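Local coordinates for mRNA export protein (Chaetomium thermophilum, PDB 4WPM) that probably takes part in exporting mRNA from the nucleus to the cytoplasm, this chain being the RNA recognition motif domain of the larger export factor, at residues Thr20-Leu25 and Thr93-Glu99. Numbering follows the deposited sequence.
With SO4 (sulfate ion), chain C.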
ATOM      1  N   THR A  20      -3.196  10.965 -15.911  1.00 46.68           N
ATOM      2  CA  THR A  20      -3.215   9.584 -15.445  1.00 39.46           C
ATOM      3  C   THR A  20      -2.721   9.513 -14.004  1.00 28.42           C
ATOM      4  O   THR A  20      -1.905  10.333 -13.583  1.00 24.48           O
ATOM      5  CB  THR A  20      -2.340   8.682 -16.340  1.00 42.56           C
ATOM      6  OG1 THR A  20      -2.724   8.842 -17.711  1.00 44.62           O
ATOM      7  CG2 THR A  20      -2.479   7.219 -15.946  1.00 43.49           C
ATOM      8  N   VAL A  21      -3.209   8.527 -13.256  1.00 23.54           N
ATOM      9  CA  VAL A  21      -2.799   8.331 -11.869  1.00 22.07           C
ATOM     10  C   VAL A  21      -1.847   7.144 -11.761  1.00 19.18           C
ATOM     11  O   VAL A  21      -2.131   6.062 -12.278  1.00 15.80           O
ATOM     12  CB  VAL A  21      -4.016   8.105 -10.947  1.00 23.75           C
ATOM     13  CG1 VAL A  21      -3.569   7.887  -9.505  1.00 23.20           C
ATOM     14  CG2 VAL A  21      -4.972   9.284 -11.032  1.00 25.05           C
ATOM     15  N   ILE A  22      -0.720   7.359 -11.088  1.00 20.94           N
ATOM     16  CA  ILE A  22       0.266   6.308 -10.860  1.00 16.57           C
ATOM     17  C   ILE A  22       0.411   6.022  -9.369  1.00 16.69           C
ATOM     18  O   ILE A  22       0.516   6.944  -8.559  1.00 17.90           O
ATOM     19  CB  ILE A  22       1.646   6.691 -11.441  1.00 14.36           C
ATOM     20  CG1 ILE A  22       1.547   6.957 -12.945  1.00 16.89           C
ATOM     21  CG2 ILE A  22       2.682   5.607 -11.146  1.00 12.02           C
ATOM     22  CD1 ILE A  22       1.151   5.746 -13.774  1.00 21.50           C
ATOM     23  N   LYS A  23       0.417   4.738  -9.021  1.00 16.72           N
ATOM     24  CA  LYS A  23       0.655   4.301  -7.648  1.00 18.95           C
ATOM     25  C   LYS A  23       2.025   3.642  -7.537  1.00 15.01           C
ATOM     26  O   LYS A  23       2.366   2.763  -8.331  1.00 11.65           O
ATOM     27  CB  LYS A  23      -0.438   3.330  -7.200  1.00 25.54           C
ATOM     28  CG  LYS A  23      -1.816   3.966  -7.085  1.00 31.64           C
ATOM     29  CD  LYS A  23      -2.876   2.987  -6.580  1.00 34.19           C
ATOM     30  CE  LYS A  23      -2.564   2.428  -5.198  1.00 35.12           C
ATOM     31  NZ  LYS A  23      -3.637   1.509  -4.728  1.00 35.55           N
ATOM     32  N   ILE A  24       2.801   4.071  -6.546  1.00 17.50           N
ATOM     33  CA  ILE A  24       4.141   3.538  -6.315  1.00 13.99           C
ATOM     34  C   ILE A  24       4.247   2.913  -4.929  1.00 14.22           C
ATOM     35  O   ILE A  24       3.889   3.537  -3.929  1.00 14.61           O
ATOM     36  CB  ILE A  24       5.216   4.633  -6.458  1.00 15.33           C
ATOM     37  CG1 ILE A  24       5.127   5.296  -7.834  1.00 17.07           C
ATOM     38  CG2 ILE A  24       6.610   4.052  -6.233  1.00 13.72           C
ATOM     39  CD1 ILE A  24       5.974   6.544  -7.972  1.00 19.42           C
ATOM     40  N   LEU A  25       4.749   1.683  -4.885  1.00 15.14           N
ATOM     41  CA  LEU A  25       4.911   0.942  -3.640  1.00 14.49           C
ATOM     42  C   LEU A  25       6.378   0.595  -3.409  1.00 16.98           C
ATOM     43  O   LEU A  25       7.097   0.279  -4.356  1.00 17.40           O
ATOM     44  CB  LEU A  25       4.067  -0.334  -3.672  1.00 13.21           C
ATOM     45  CG  LEU A  25       3.906  -1.120  -2.371  1.00 12.29           C
ATOM     46  CD1 LEU A  25       3.260  -0.280  -1.278  1.00 13.21           C
ATOM     47  CD2 LEU A  25       3.096  -2.379  -2.635  1.00 12.18           C
ATOM     48  N   THR A  93       7.226  -1.088  -6.938  1.00 15.03           N
ATOM     49  CA  THR A  93       6.113  -1.589  -7.735  1.00 15.11           C
ATOM     50  C   THR A  93       5.333  -0.386  -8.246  1.00 13.26           C
ATOM     51  O   THR A  93       4.682   0.314  -7.468  1.00 13.50           O
ATOM     52  CB  THR A  93       5.184  -2.510  -6.920  1.00 18.75           C
ATOM     53  OG1 THR A  93       5.955  -3.544  -6.295  1.00 21.10           O
ATOM     54  CG2 THR A  93       4.123  -3.138  -7.814  1.00 20.36           C
ATOM     55  N   ILE A  94       5.402  -0.152  -9.553  1.00 12.57           N
ATOM     56  CA  ILE A  94       4.758   1.007 -10.155  1.00 17.22           C
ATOM     57  C   ILE A  94       3.580   0.543 -11.010  1.00 17.69           C
ATOM     58  O   ILE A  94       3.742  -0.304 -11.889  1.00 17.72           O
ATOM     59  CB  ILE A  94       5.760   1.805 -11.017  1.00 15.69           C
ATOM     60  CG1 ILE A  94       7.071   2.010 -10.242  1.00 13.45           C
ATOM     61  CG2 ILE A  94       5.127   3.108 -11.504  1.00 16.67           C
ATOM     62  CD1 ILE A  94       8.123   2.808 -10.983  1.00 14.12           C
ATOM     63  N   GLU A  95       2.399   1.098 -10.746  1.00 19.22           N
ATOM     64  CA  GLU A  95       1.177   0.685 -11.438  1.00 22.18           C
ATOM     65  C   GLU A  95       0.263   1.857 -11.785  1.00 20.86           C
ATOM     66  O   GLU A  95       0.197   2.847 -11.056  1.00 14.25           O
ATOM     67  CB  GLU A  95       0.406  -0.333 -10.597  1.00 30.12           C
ATOM     68  CG  GLU A  95       1.221  -1.554 -10.203  1.00 42.07           C
ATOM     69  CD  GLU A  95       0.421  -2.550  -9.387  1.00 52.77           C
ATOM     70  OE1 GLU A  95      -0.501  -2.123  -8.659  1.00 56.94           O
ATOM     71  OE2 GLU A  95       0.712  -3.762  -9.474  1.00 56.49           O
ATOM     72  N   GLU A  96      -0.438   1.729 -12.908  1.00 27.67           N
ATOM     73  CA  GLU A  96      -1.488   2.671 -13.278  1.00 32.98           C
ATOM     74  C   GLU A  96      -2.804   2.236 -12.640  1.00 30.15           C
ATOM     75  O   GLU A  96      -3.064   1.040 -12.494  1.00 29.25           O
ATOM     76  CB  GLU A  96      -1.637   2.749 -14.799  1.00 43.27           C
ATOM     77  CG  GLU A  96      -2.532   3.881 -15.271  1.00 56.00           C
ATOM     78  CD  GLU A  96      -2.756   3.863 -16.771  1.00 68.28           C
ATOM     79  OE1 GLU A  96      -1.825   3.476 -17.508  1.00 74.43           O
ATOM     80  OE2 GLU A  96      -3.862   4.239 -17.213  1.00 71.59           O
ATOM     81  N   THR A  97      -3.626   3.208 -12.255  1.00 29.55           N
ATOM     82  CA  THR A  97      -4.891   2.923 -11.585  1.00 29.65           C
ATOM     83  C   THR A  97      -5.964   3.949 -11.931  1.00 26.17           C
ATOM     84  O   THR A  97      -5.656   5.104 -12.227  1.00 26.88           O
ATOM     85  CB  THR A  97      -4.718   2.896 -10.053  1.00 32.52           C
ATOM     86  OG1 THR A  97      -5.943   2.483  -9.435  1.00 30.15           O
ATOM     87  CG2 THR A  97      -4.322   4.274  -9.528  1.00 30.77           C
ATOM     88  N   ASN A  98      -7.222   3.517 -11.893  1.00 20.91           N
ATOM     89  CA  ASN A  98      -8.349   4.426 -12.059  1.00 17.07           C
ATOM     90  C   ASN A  98      -8.912   4.854 -10.706  1.00 17.60           C
ATOM     91  O   ASN A  98      -9.955   5.504 -10.636  1.00 18.89           O
ATOM     92  CB  ASN A  98      -9.447   3.778 -12.911  1.00 15.14           C
ATOM     93  CG  ASN A  98      -9.915   2.440 -12.360  1.00 15.37           C
ATOM     94  OD1 ASN A  98      -9.936   2.219 -11.149  1.00 18.07           O
ATOM     95  ND2 ASN A  98     -10.304   1.543 -13.256  1.00 13.38           N
ATOM     96  N   GLU A  99      -8.217   4.484  -9.634  1.00 18.26           N
ATOM     97  CA  GLU A  99      -8.598   4.910  -8.293  1.00 23.33           C
ATOM     98  C   GLU A  99      -8.493   6.426  -8.187  1.00 25.31           C
ATOM     99  O   GLU A  99      -7.570   7.020  -8.744  1.00 26.95           O
ATOM    100  CB  GLU A  99      -7.710   4.248  -7.239  1.00 28.40           C
ATOM    101  CG  GLU A  99      -8.085   2.817  -6.907  1.00 31.52           C
ATOM    102  CD  GLU A  99      -7.066   2.150  -6.001  1.00 32.56           C
ATOM    103  OE1 GLU A  99      -6.487   1.123  -6.412  1.00 37.22           O
ATOM    104  OE2 GLU A  99      -6.855   2.643  -4.873  1.00 30.19           O
TER
HETATM  105  S   SO4 C 301      -6.902  -0.535 -10.680  1.00 35.16           S
HETATM  106  O1  SO4 C 301      -7.926  -1.544 -10.425  1.00 33.13           O
HETATM  107  O2  SO4 C 301      -5.974  -1.032 -11.692  1.00 33.12           O
HETATM  108  O3  SO4 C 301      -7.536   0.690 -11.158  1.00 34.86           O
HETATM  109  O4  SO4 C 301      -6.172  -0.254  -9.447  1.00 36.03           O
HETATM  110  O   HOH W   1       7.556  -3.026  -3.893  1.00 12.89           O
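Lys23 loses more surface than any other residue where strand 20-25 pairs with residues 93-99, followed by Thr93 and then by Val21 and Thr97. Its backbone sits at the middle of the ladder: Lys23 N donates to Glu95 O at 2.8 Å, and Glu95 N returns a bond to Lys23 O at 2.9 Å. The Lys23 side chain leaves the sheet on the same side as those of Val21, Thr97 and Thr93, lays its CG against Thr97 CG2 (3.5 Å), and ends in a salt bridge from Lys23 NZ to Glu99 OE1 (3.3 Å). Glu99 lies past the strand, where an ST turn (Glu99 N to Thr97 OG1, 3.0 Å) follows, and the end of the Glu99 side chain reaches back to Lys23; Tyr66, on the neighbouring strand, adds a cation-pi contact to the same lysine. In the RNA recognition motif these are the first strand and the last long one, adjacent and antiparallel in a sheet whose other face is covered by two helices. Ile22, Ile24 and Ile94 point to that helical side, Ile22 CG2 meeting Ile94 CG2 at 3.5 Å. At the far end Thr93 N donates to Leu25 O and Leu25 N to Thr93 O, hydrogen bonds of 2.9 Å each, and Thr93 CB lies 4.1 Å from Leu25 CB; here Leu80 and Gln77 of a second copy of the protein pack on Leu25 and Thr93, respectively. Near the turn, a sulfate probably derived from the crystallisation liquor accepts hydrogen bonds from Thr97 OG1 to its O4 (2.7 Å) and from Asn98 N to its O3 (2.9 Å).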